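Long-range contacts in 3-hexulose-6-phosphate synthase (Mycobacterium gastri, PDB 3AJX), which is a TIM-barrel protein of the HUMPS family that holds a magnesium ion: residues 61-66 and 82-87; 72-77 and 100-105; 129-134 and 157-162. The protein carries 1 engineered substitution. One frame throughout, in Å; residues are numbered along the deposited sequence.

Contact 1 (61-66 and 82-87); sequences KTMDAG and TVLGSA
T82 sets OG1 between its backbone N and carbonyl carbon (chi1 57°), where it accepts the N-H of K61 at 2.9 Å from N to OG1; the same hydroxyl also bonds D59, a magnesium ligand. T82 O accepts the N-H of T62, T62 N lying 3.2 Å from T82 O, above the carbonyl plane. Water 1 donates hydrogen bonds to both T82 O and T62 OG1, the latter also hydrogen-bonded to E69. At V83, bridged in parallel to T62 (CA to CA 4.4 Å), CG1 rests on T62 O. L84 N donates to T62 O over 2.9 Å, nearly straight at 170°, in the carbonyl plane. This pairing joins the two strands of a beta-alpha-beta unit, 55-62 and 80-84, in the TIM barrel. L84 crosses K61 obliquely, L84 CD2 3.9 Å from K61 CB; K61 NZ, its chain bent at chi4, forms a salt bridge with D59 and a hydrogen bond with T33. A type I turn, closed by A87 N to L84 O, follows. M63, bent at chi2 (62°), reaches it with SD 3.5 Å from S86 OG and CE against S86 O. A87 CB packs against M63 O and SD, and M63 also meets I111 of the second subunit.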
ATOM      1  N   LYS A  61      -3.079  -2.024   3.851  1.00  7.05           N
ATOM      2  CA  LYS A  61      -1.629  -1.888   3.985  1.00  7.76           C
ATOM      3  C   LYS A  61      -1.267  -0.409   3.896  1.00  7.69           C
ATOM      4  O   LYS A  61      -0.331  -0.015   3.201  1.00  7.95           O
ATOM      5  CB  LYS A  61      -0.883  -2.687   2.908  1.00  8.61           C
ATOM      6  CG  LYS A  61      -0.783  -4.179   3.207  1.00  9.16           C
ATOM      7  CD  LYS A  61       0.171  -4.873   2.244  1.00  8.92           C
ATOM      8  CE  LYS A  61       0.302  -6.357   2.554  1.00 11.69           C
ATOM      9  NZ  LYS A  61      -0.994  -7.076   2.398  1.00 17.20           N
ATOM     10  N   THR A  62      -2.027   0.402   4.622  1.00  6.78           N
ATOM     11  CA  THR A  62      -1.818   1.843   4.646  1.00  5.94           C
ATOM     12  C   THR A  62      -0.403   2.242   5.056  1.00  6.09           C
ATOM     13  O   THR A  62       0.147   1.724   6.028  1.00  6.37           O
ATOM     14  CB  THR A  62      -2.821   2.498   5.591  1.00  7.21           C
ATOM     15  OG1 THR A  62      -4.145   2.193   5.138  1.00  7.61           O
ATOM     16  CG2 THR A  62      -2.627   4.011   5.626  1.00  8.47           C
ATOM     17  N   MET A  63       0.177   3.178   4.310  1.00  6.00           N
ATOM     18  CA  MET A  63       1.527   3.645   4.597  1.00  6.95           C
ATOM     19  C   MET A  63       1.533   5.119   4.995  1.00  8.87           C
ATOM     20  O   MET A  63       2.478   5.597   5.616  1.00  9.90           O
ATOM     21  CB  MET A  63       2.417   3.436   3.373  1.00  8.06           C
ATOM     22  CG  MET A  63       3.880   3.789   3.579  1.00  9.07           C
ATOM     23  SD  MET A  63       4.687   2.778   4.839  1.00 10.98           S
ATOM     24  CE  MET A  63       6.087   3.827   5.245  1.00 15.28           C
ATOM     25  N   ASP A  64       0.474   5.833   4.629  1.00  6.66           N
ATOM     26  CA  ASP A  64       0.366   7.253   4.948  1.00  8.67           C
ATOM     27  C   ASP A  64      -1.107   7.650   4.975  1.00  9.15           C
ATOM     28  O   ASP A  64      -1.942   6.957   4.396  1.00 10.36           O
ATOM     29  CB  ASP A  64       1.136   8.074   3.912  1.00  8.78           C
ATOM     30  CG  ASP A  64       1.140   9.559   4.223  1.00  9.73           C
ATOM     31  OD1 ASP A  64       1.289   9.923   5.411  1.00 10.38           O
ATOM     32  OD2 ASP A  64       1.000  10.358   3.275  1.00 12.33           O
ATOM     33  N   ALA A  65      -1.417   8.762   5.640  1.00  9.87           N
ATOM     34  CA  ALA A  65      -2.800   9.224   5.775  1.00 10.16           C
ATOM     35  C   ALA A  65      -3.568   8.089   6.453  1.00  9.75           C
ATOM     36  O   ALA A  65      -4.562   7.579   5.931  1.00 11.17           O
ATOM     37  CB  ALA A  65      -3.403   9.536   4.406  1.00 11.73           C
ATOM     38  N   GLY A  66      -3.077   7.695   7.623  1.00 10.05           N
ATOM     39  CA  GLY A  66      -3.681   6.602   8.359  1.00  8.16           C
ATOM     40  C   GLY A  66      -5.146   6.764   8.702  1.00  7.47           C
ATOM     41  O   GLY A  66      -5.942   5.844   8.500  1.00  8.98           O
ATOM     42  N   THR A  82      -5.849  -2.911   7.749  1.00  6.14           N
ATOM     43  CA  THR A  82      -4.425  -3.037   8.022  1.00  5.88           C
ATOM     44  C   THR A  82      -3.660  -1.769   7.713  1.00  6.05           C
ATOM     45  O   THR A  82      -3.971  -1.049   6.762  1.00  7.99           O
ATOM     46  CB  THR A  82      -3.752  -4.175   7.214  1.00  6.31           C
ATOM     47  OG1 THR A  82      -3.951  -3.973   5.810  1.00  6.76           O
ATOM     48  CG2 THR A  82      -4.309  -5.512   7.621  1.00  6.09           C
ATOM     49  N   VAL A  83      -2.658  -1.511   8.546  1.00  6.76           N
ATOM     50  CA  VAL A  83      -1.754  -0.381   8.399  1.00  6.15           C
ATOM     51  C   VAL A  83      -0.393  -1.052   8.515  1.00  6.43           C
ATOM     52  O   VAL A  83      -0.227  -1.965   9.323  1.00  7.29           O
ATOM     53  CB  VAL A  83      -1.904   0.635   9.548  1.00  7.94           C
ATOM     54  CG1 VAL A  83      -0.876   1.758   9.393  1.00  8.26           C
ATOM     55  CG2 VAL A  83      -3.310   1.197   9.564  1.00  9.80           C
ATOM     56  N   LEU A  84       0.567  -0.628   7.702  1.00  5.15           N
ATOM     57  CA  LEU A  84       1.901  -1.224   7.742  1.00  6.80           C
ATOM     58  C   LEU A  84       2.677  -0.837   8.994  1.00  7.44           C
ATOM     59  O   LEU A  84       2.631   0.308   9.436  1.00  8.20           O
ATOM     60  CB  LEU A  84       2.714  -0.803   6.515  1.00  8.29           C
ATOM     61  CG  LEU A  84       2.239  -1.341   5.169  1.00  9.12           C
ATOM     62  CD1 LEU A  84       3.118  -0.788   4.047  1.00 10.61           C
ATOM     63  CD2 LEU A  84       2.291  -2.864   5.191  1.00 10.46           C
ATOM     64  N   GLY A  85       3.388  -1.804   9.566  1.00  7.58           N
ATOM     65  CA  GLY A  85       4.190  -1.520  10.742  1.00  7.67           C
ATOM     66  C   GLY A  85       5.310  -0.554  10.394  1.00  8.95           C
ATOM     67  O   GLY A  85       5.880   0.094  11.271  1.00  9.45           O
ATOM     68  N   SER A  86       5.627  -0.461   9.106  1.00  9.14           N
ATOM     69  CA  SER A  86       6.677   0.434   8.628  1.00  9.24           C
ATOM     70  C   SER A  86       6.200   1.884   8.567  1.00  9.17           C
ATOM     71  O   SER A  86       7.001   2.799   8.376  1.00  9.22           O
ATOM     72  CB  SER A  86       7.135   0.006   7.239  1.00 10.86           C
ATOM     73  OG  SER A  86       6.035  -0.028   6.352  1.00 15.11           O
ATOM     74  N   ALA A  87       4.897   2.092   8.720  1.00  8.22           N
ATOM     75  CA  ALA A  87       4.337   3.437   8.683  1.00  8.07           C
ATOM     76  C   ALA A  87       4.743   4.228   9.918  1.00  7.50           C
ATOM     77  O   ALA A  87       5.123   3.661  10.941  1.00  8.97           O
ATOM     78  CB  ALA A  87       2.818   3.372   8.593  1.00  7.53           C
TER
HETATM   79  O   HOH W   1      -6.124   1.176   6.744  1.00 22.21           O

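Contact 2 (72-77 and 100-105); sequences IAFKAG and QAHNKG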
ATOM      1  N   ILE A  72     -12.207   5.570   5.303  1.00  8.62           N
ATOM      2  CA  ILE A  72     -12.954   5.213   4.104  1.00  8.28           C
ATOM      3  C   ILE A  72     -13.196   3.710   3.996  1.00  8.16           C
ATOM      4  O   ILE A  72     -14.236   3.280   3.492  1.00  9.67           O
ATOM      5  CB  ILE A  72     -12.276   5.767   2.815  1.00  8.27           C
ATOM      6  CG1 ILE A  72     -10.899   5.131   2.601  1.00  8.39           C
ATOM      7  CG2 ILE A  72     -12.175   7.290   2.913  1.00  9.13           C
ATOM      8  CD1 ILE A  72     -10.190   5.636   1.344  1.00 10.86           C
ATOM      9  N   ALA A  73     -12.255   2.905   4.488  1.00  8.44           N
ATOM     10  CA  ALA A  73     -12.415   1.453   4.449  1.00  7.41           C
ATOM     11  C   ALA A  73     -13.493   1.021   5.450  1.00  7.95           C
ATOM     12  O   ALA A  73     -14.326   0.160   5.150  1.00  8.18           O
ATOM     13  CB  ALA A  73     -11.084   0.769   4.765  1.00  8.01           C
ATOM     14  N   PHE A  74     -13.478   1.616   6.639  1.00  7.89           N
ATOM     15  CA  PHE A  74     -14.476   1.300   7.660  1.00  9.62           C
ATOM     16  C   PHE A  74     -15.865   1.690   7.167  1.00 10.26           C
ATOM     17  O   PHE A  74     -16.824   0.930   7.314  1.00 10.06           O
ATOM     18  CB  PHE A  74     -14.172   2.052   8.963  1.00  9.18           C
ATOM     19  CG  PHE A  74     -13.017   1.484   9.746  1.00  9.13           C
ATOM     20  CD1 PHE A  74     -12.129   2.332  10.402  1.00  8.83           C
ATOM     21  CD2 PHE A  74     -12.830   0.109   9.850  1.00  8.92           C
ATOM     22  CE1 PHE A  74     -11.073   1.821  11.149  1.00 10.11           C
ATOM     23  CE2 PHE A  74     -11.772  -0.413  10.600  1.00  8.92           C
ATOM     24  CZ  PHE A  74     -10.894   0.446  11.250  1.00  9.67           C
ATOM     25  N   LYS A  75     -15.967   2.876   6.577  1.00 10.36           N
ATOM     26  CA  LYS A  75     -17.245   3.358   6.073  1.00 10.19           C
ATOM     27  C   LYS A  75     -17.759   2.495   4.930  1.00 10.06           C
ATOM     28  O   LYS A  75     -18.968   2.402   4.708  1.00 11.18           O
ATOM     29  CB  LYS A  75     -17.118   4.817   5.627  1.00 11.47           C
ATOM     30  CG  LYS A  75     -17.026   5.782   6.803  1.00 13.59           C
ATOM     31  CD  LYS A  75     -16.993   7.238   6.369  1.00 12.73           C
ATOM     32  CE  LYS A  75     -17.116   8.151   7.585  1.00 17.69           C
ATOM     33  NZ  LYS A  75     -17.277   9.584   7.208  1.00 17.30           N
ATOM     34  N   ALA A  76     -16.837   1.851   4.219  1.00  9.95           N
ATOM     35  CA  ALA A  76     -17.199   0.985   3.103  1.00  9.34           C
ATOM     36  C   ALA A  76     -17.661  -0.389   3.587  1.00 10.29           C
ATOM     37  O   ALA A  76     -18.083  -1.222   2.785  1.00 11.65           O
ATOM     38  CB  ALA A  76     -16.016   0.834   2.149  1.00  8.62           C
ATOM     39  N   GLY A  77     -17.566  -0.632   4.894  1.00  9.39           N
ATOM     40  CA  GLY A  77     -18.016  -1.904   5.437  1.00 10.52           C
ATOM     41  C   GLY A  77     -16.986  -2.778   6.126  1.00 10.94           C
ATOM     42  O   GLY A  77     -17.327  -3.834   6.661  1.00 10.12           O
ATOM     43  N   GLN A 100     -11.415   3.669  16.686  1.00 11.24           N
ATOM     44  CA  GLN A 100     -12.121   3.962  17.930  1.00 11.74           C
ATOM     45  C   GLN A 100     -13.442   4.659  17.648  1.00 11.50           C
ATOM     46  O   GLN A 100     -14.460   4.355  18.269  1.00 13.54           O
ATOM     47  CB  GLN A 100     -11.255   4.844  18.834  1.00 15.06           C
ATOM     48  CG  GLN A 100     -10.135   4.098  19.527  1.00 22.07           C
ATOM     49  CD  GLN A 100     -10.651   3.135  20.579  1.00 27.20           C
ATOM     50  OE1 GLN A 100     -11.202   3.550  21.601  1.00 30.90           O
ATOM     51  NE2 GLN A 100     -10.485   1.841  20.328  1.00 29.67           N
ATOM     52  N   ALA A 101     -13.424   5.585  16.697  1.00 11.52           N
ATOM     53  CA  ALA A 101     -14.617   6.336  16.329  1.00 11.44           C
ATOM     54  C   ALA A 101     -15.735   5.447  15.776  1.00 12.30           C
ATOM     55  O   ALA A 101     -16.915   5.768  15.925  1.00 14.75           O
ATOM     56  CB  ALA A 101     -14.256   7.411  15.308  1.00 11.75           C
ATOM     57  N   HIS A 102     -15.367   4.335  15.145  1.00 11.03           N
ATOM     58  CA  HIS A 102     -16.345   3.422  14.560  1.00 10.54           C
ATOM     59  C   HIS A 102     -16.520   2.131  15.350  1.00 10.76           C
ATOM     60  O   HIS A 102     -17.248   1.239  14.920  1.00 11.25           O
ATOM     61  CB  HIS A 102     -15.935   3.057  13.131  1.00 10.46           C
ATOM     62  CG  HIS A 102     -15.934   4.215  12.188  1.00 11.27           C
ATOM     63  ND1 HIS A 102     -17.091   4.843  11.782  1.00 12.54           N
ATOM     64  CD2 HIS A 102     -14.917   4.879  11.586  1.00 10.31           C
ATOM     65  CE1 HIS A 102     -16.790   5.844  10.974  1.00 12.71           C
ATOM     66  NE2 HIS A 102     -15.474   5.887  10.838  1.00 12.11           N
ATOM     67  N   ASN A 103     -15.866   2.040  16.503  1.00 11.77           N
ATOM     68  CA  ASN A 103     -15.927   0.834  17.323  1.00 12.58           C
ATOM     69  C   ASN A 103     -15.466  -0.357  16.490  1.00 10.79           C
ATOM     70  O   ASN A 103     -16.072  -1.429  16.514  1.00 11.57           O
ATOM     71  CB  ASN A 103     -17.351   0.593  17.834  1.00 17.39           C
ATOM     72  CG  ASN A 103     -17.822   1.686  18.767  1.00 22.77           C
ATOM     73  OD1 ASN A 103     -17.190   1.964  19.787  1.00 27.46           O
ATOM     74  ND2 ASN A 103     -18.938   2.319  18.421  1.00 27.10           N
ATOM     75  N   LYS A 104     -14.393  -0.146  15.735  1.00  9.30           N
ATOM     76  CA  LYS A 104     -13.829  -1.195  14.899  1.00  9.74           C
ATOM     77  C   LYS A 104     -12.354  -1.343  15.243  1.00  8.79           C
ATOM     78  O   LYS A 104     -11.923  -0.882  16.301  1.00 10.11           O
ATOM     79  CB  LYS A 104     -14.052  -0.863  13.420  1.00  9.70           C
ATOM     80  CG  LYS A 104     -15.519  -1.054  13.010  1.00 10.01           C
ATOM     81  CD  LYS A 104     -15.800  -0.690  11.562  1.00 10.85           C
ATOM     82  CE  LYS A 104     -17.236  -1.058  11.187  1.00 11.47           C
ATOM     83  NZ  LYS A 104     -17.588  -0.691   9.783  1.00 11.51           N
ATOM     84  N   GLY A 105     -11.566  -1.979  14.383  1.00  8.97           N
ATOM     85  CA  GLY A 105     -10.177  -2.152  14.749  1.00  7.98           C
ATOM     86  C   GLY A 105      -9.110  -2.122  13.681  1.00  7.50           C
ATOM     87  O   GLY A 105      -9.364  -2.353  12.501  1.00  7.88           O
TER
HETATM   88  O   HOH W   2     -18.781  -3.399   9.050  1.00 16.14           O
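F74 is the first residue of 72-77 to meet the other segment, and it contributes the largest share of the contact. With CG anti to its carbonyl carbon (chi1 -75°), the ring leaves the last turn of its helix and enters the angle between H102 and K104. K104 CB lies over one ring face as a CH-pi contact, 4.0 Å from the centroid of the F74 ring and offset toward the rim. Farther along the same lysine, CD comes within 3.5 Å of F74 CD2, so the aliphatic chain runs across this side of the ring toward the F74 backbone. At the ring edge, near its plane, F74 CZ is 3.4 Å from G105 O. H102 approaches obliquely: the ring planes are inclined at 54°, and H102 CD2 is 3.9 Å from F74 CB. The F74 carbonyl has two roles, accepting G77 N in the Schellman motif that ends its helix, where G77 has positive phi (119°), and receiving a weak hydrogen bond from K104 NZ, 3.1 Å from F74 O. The lysine reaches this far because its chain is extended beyond CG. K75 crosses H102 at about a right angle, its CE at the imidazole edge, 4.1 Å from H102 CE1; H102 NE2 is itself bonded to D71. G77 offers its carbonyl O to water 2, which in turn accepts from K104 NZ, while A78 O takes another hydrogen bond from this ammonium. N103 likewise ends its helix in a Schellman motif; the contact thus lies where helices 66-75 and 89-102 both finish, on the outside of the barrel, with F74 also packing on V81 of strand 80-84 and G105 opening strand 105-109 beside it.

Contact 3 (129-134 and 157-162); sequences KFVEMH and ARVPFS
S162 OG and F130 CG each lie between backbone N and carbonyl carbon (chi1 62° and 56°), while E132 has CG anti to its N (chi1 -175°) and an extended chain. S162 OG consequently lies 3.3 Å from E132 CG and at the edge of the F130 ring, 3.9 Å from F130 CE2. Water 3, also at that ring edge, donates to E132 OE1 and is hydrogen-bonded to S162 OG, linking the serine to a carboxylate whose side chain comes about 4 Å from the bound magnesium. The backbones pair in parallel, as neighbouring strands 130-134 and 161-164 of the TIM barrel: V131 N donates to P160 O at 3.0 Å, S162 N to V131 O nearly along the C=O axis, and M133 N to S162 O at 2.9 Å. F161 CA adds a CA-H...O contact, 3.1 Å from V131 O. On the sheet face of V131 and F161, V131 CG2 packs 3.8 Å from F161 CB, and V131 CG1 meets V159 CG1. M133, bent at chi2, lays CG against F161 CD2 and carries CE to within 3.8 Å of A157 CB. Helix 116-125 lies over this apolar side, with V123 against V131 and A120 against A157.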
ATOM      1  N   LYS A 129      -5.276  -3.641  17.463  1.00 14.99           N
ATOM      2  CA  LYS A 129      -6.014  -4.745  18.080  1.00 15.41           C
ATOM      3  C   LYS A 129      -5.072  -5.941  18.143  1.00 16.64           C
ATOM      4  O   LYS A 129      -4.908  -6.583  19.186  1.00 16.96           O
ATOM      5  CB  LYS A 129      -7.260  -5.082  17.256  1.00 18.62           C
ATOM      6  CG  LYS A 129      -8.280  -3.955  17.202  1.00 20.15           C
ATOM      7  CD  LYS A 129      -8.754  -3.577  18.601  1.00 23.06           C
ATOM      8  CE  LYS A 129      -9.747  -2.425  18.567  1.00 23.07           C
ATOM      9  NZ  LYS A 129     -10.145  -2.013  19.942  1.00 24.64           N
ATOM     10  N   PHE A 130      -4.465  -6.249  17.005  1.00 14.42           N
ATOM     11  CA  PHE A 130      -3.483  -7.310  16.934  1.00 12.00           C
ATOM     12  C   PHE A 130      -2.536  -7.003  15.795  1.00 10.82           C
ATOM     13  O   PHE A 130      -2.751  -6.058  15.037  1.00 10.54           O
ATOM     14  CB  PHE A 130      -4.119  -8.712  16.781  1.00 13.52           C
ATOM     15  CG  PHE A 130      -5.043  -8.876  15.600  1.00 13.98           C
ATOM     16  CD1 PHE A 130      -6.385  -8.517  15.692  1.00 16.91           C
ATOM     17  CD2 PHE A 130      -4.594  -9.491  14.430  1.00 14.10           C
ATOM     18  CE1 PHE A 130      -7.273  -8.778  14.645  1.00 17.59           C
ATOM     19  CE2 PHE A 130      -5.474  -9.758  13.373  1.00 15.45           C
ATOM     20  CZ  PHE A 130      -6.817  -9.402  13.483  1.00 15.90           C
ATOM     21  N   VAL A 131      -1.462  -7.772  15.704  1.00  8.59           N
ATOM     22  CA  VAL A 131      -0.489  -7.563  14.649  1.00  7.91           C
ATOM     23  C   VAL A 131      -0.444  -8.814  13.803  1.00  8.70           C
ATOM     24  O   VAL A 131      -0.781  -9.901  14.271  1.00  9.34           O
ATOM     25  CB  VAL A 131       0.921  -7.282  15.225  1.00  8.99           C
ATOM     26  CG1 VAL A 131       0.902  -5.997  16.043  1.00  9.13           C
ATOM     27  CG2 VAL A 131       1.378  -8.448  16.083  1.00  9.00           C
ATOM     28  N   GLU A 132      -0.047  -8.659  12.549  1.00  8.21           N
ATOM     29  CA  GLU A 132       0.040  -9.800  11.660  1.00  9.35           C
ATOM     30  C   GLU A 132       1.497 -10.142  11.404  1.00 10.20           C
ATOM     31  O   GLU A 132       2.247  -9.333  10.854  1.00  9.60           O
ATOM     32  CB  GLU A 132      -0.677  -9.505  10.337  1.00 11.82           C
ATOM     33  CG  GLU A 132      -0.732 -10.700   9.390  1.00 15.48           C
ATOM     34  CD  GLU A 132      -1.586 -10.451   8.158  1.00 19.69           C
ATOM     35  OE1 GLU A 132      -2.820 -10.308   8.299  1.00 20.67           O
ATOM     36  OE2 GLU A 132      -1.020 -10.395   7.045  1.00 22.08           O
ATOM     37  N   MET A 133       1.903 -11.325  11.861  1.00  9.04           N
ATOM     38  CA  MET A 133       3.263 -11.807  11.643  1.00 10.09           C
ATOM     39  C   MET A 133       3.116 -12.350  10.235  1.00 10.78           C
ATOM     40  O   MET A 133       2.712 -13.493  10.016  1.00 11.31           O
ATOM     41  CB  MET A 133       3.611 -12.902  12.641  1.00  9.56           C
ATOM     42  CG  MET A 133       3.772 -12.373  14.065  1.00  8.87           C
ATOM     43  SD  MET A 133       4.990 -11.039  14.123  1.00 11.74           S
ATOM     44  CE  MET A 133       4.892 -10.529  15.852  1.00 11.06           C
ATOM     45  N   HIS A 134       3.438 -11.484   9.286  1.00 11.54           N
ATOM     46  CA  HIS A 134       3.252 -11.757   7.872  1.00 12.02           C
ATOM     47  C   HIS A 134       4.499 -11.879   7.000  1.00 10.80           C
ATOM     48  O   HIS A 134       5.421 -11.065   7.086  1.00 10.96           O
ATOM     49  CB  HIS A 134       2.358 -10.636   7.328  1.00 13.65           C
ATOM     50  CG  HIS A 134       1.854 -10.858   5.939  1.00 13.19           C
ATOM     51  ND1 HIS A 134       1.186  -9.878   5.235  1.00 15.89           N
ATOM     52  CD2 HIS A 134       1.896 -11.942   5.131  1.00 14.33           C
ATOM     53  CE1 HIS A 134       0.842 -10.352   4.051  1.00 17.05           C
ATOM     54  NE2 HIS A 134       1.258 -11.602   3.963  1.00 15.56           N
ATOM     55  N   ALA A 157       6.726 -11.542  20.912  1.00 10.46           N
ATOM     56  CA  ALA A 157       6.009 -10.272  20.879  1.00 11.65           C
ATOM     57  C   ALA A 157       5.088 -10.031  22.069  1.00 11.25           C
ATOM     58  O   ALA A 157       4.997  -8.910  22.567  1.00 12.40           O
ATOM     59  CB  ALA A 157       5.206 -10.169  19.586  1.00 10.43           C
ATOM     60  N   ARG A 158       4.406 -11.077  22.520  1.00 11.12           N
ATOM     61  CA  ARG A 158       3.477 -10.947  23.634  1.00 11.31           C
ATOM     62  C   ARG A 158       2.423  -9.883  23.300  1.00 10.93           C
ATOM     63  O   ARG A 158       2.091  -9.009  24.108  1.00 10.69           O
ATOM     64  CB  ARG A 158       4.240 -10.608  24.920  1.00 11.21           C
ATOM     65  CG  ARG A 158       5.128 -11.753  25.396  1.00 13.39           C
ATOM     66  CD  ARG A 158       5.969 -11.355  26.596  1.00 13.79           C
ATOM     67  NE  ARG A 158       6.726 -12.479  27.148  1.00 16.88           N
ATOM     68  CZ  ARG A 158       7.746 -13.079  26.543  1.00 16.35           C
ATOM     69  NH1 ARG A 158       8.151 -12.675  25.348  1.00 16.37           N
ATOM     70  NH2 ARG A 158       8.371 -14.083  27.141  1.00 17.66           N
ATOM     71  N   VAL A 159       1.917  -9.981  22.073  1.00  9.85           N
ATOM     72  CA  VAL A 159       0.882  -9.099  21.537  1.00  9.43           C
ATOM     73  C   VAL A 159      -0.059 -10.004  20.743  1.00  9.14           C
ATOM     74  O   VAL A 159       0.406 -10.901  20.040  1.00  8.84           O
ATOM     75  CB  VAL A 159       1.481  -8.055  20.563  1.00 11.98           C
ATOM     76  CG1 VAL A 159       0.377  -7.228  19.942  1.00 11.53           C
ATOM     77  CG2 VAL A 159       2.475  -7.160  21.295  1.00 11.64           C
ATOM     78  N   PRO A 160      -1.386  -9.801  20.852  1.00  8.58           N
ATOM     79  CA  PRO A 160      -2.280 -10.673  20.079  1.00  8.62           C
ATOM     80  C   PRO A 160      -1.826 -10.664  18.624  1.00  8.22           C
ATOM     81  O   PRO A 160      -1.585  -9.594  18.059  1.00  7.44           O
ATOM     82  CB  PRO A 160      -3.645 -10.020  20.266  1.00  8.29           C
ATOM     83  CG  PRO A 160      -3.545  -9.441  21.656  1.00  9.02           C
ATOM     84  CD  PRO A 160      -2.154  -8.826  21.649  1.00  8.65           C
ATOM     85  N   PHE A 161      -1.708 -11.839  18.011  1.00  7.83           N
ATOM     86  CA  PHE A 161      -1.233 -11.882  16.632  1.00  7.84           C
ATOM     87  C   PHE A 161      -1.859 -12.929  15.734  1.00  9.64           C
ATOM     88  O   PHE A 161      -2.445 -13.911  16.194  1.00  9.06           O
ATOM     89  CB  PHE A 161       0.292 -12.078  16.602  1.00  8.77           C
ATOM     90  CG  PHE A 161       0.748 -13.456  17.030  1.00  8.97           C
ATOM     91  CD1 PHE A 161       0.793 -13.809  18.378  1.00  9.65           C
ATOM     92  CD2 PHE A 161       1.131 -14.400  16.080  1.00  9.19           C
ATOM     93  CE1 PHE A 161       1.218 -15.082  18.770  1.00  8.79           C
ATOM     94  CE2 PHE A 161       1.555 -15.676  16.459  1.00 10.14           C
ATOM     95  CZ  PHE A 161       1.600 -16.018  17.810  1.00  8.23           C
ATOM     96  N   SER A 162      -1.724 -12.693  14.436  1.00  8.15           N
ATOM     97  CA  SER A 162      -2.207 -13.612  13.421  1.00  9.59           C
ATOM     98  C   SER A 162      -0.962 -14.014  12.640  1.00  9.65           C
ATOM     99  O   SER A 162       0.064 -13.335  12.706  1.00  8.79           O
ATOM    100  CB  SER A 162      -3.214 -12.923  12.494  1.00 11.94           C
ATOM    101  OG  SER A 162      -2.622 -11.842  11.797  1.00 13.47           O
TER
HETATM  102  O   HOH W   3      -4.643 -11.071  10.155  1.00 16.33           O

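Contacts 1 and 3 both pair neighbouring parallel strands of one closed eight-stranded barrel, third with fourth and sixth with seventh, whereas contact 2 joins helix ends outside it. Along the chain, the first segment of contact 2, on helix 66-75, falls between the two strands of contact 1, and its second follows them; contact 3 comes after both. Centres lie about 15 Å apart for contacts 1 and 2 and for 1 and 3, and about 20 Å for 2 and 3. K61 NZ touches H134 CE1 at 4.1 Å, while K129 packs on K104 and G105. K61 and E132 each approach the magnesium, bound by E30 and D59, so contacts 1 and 3 both border the metal site.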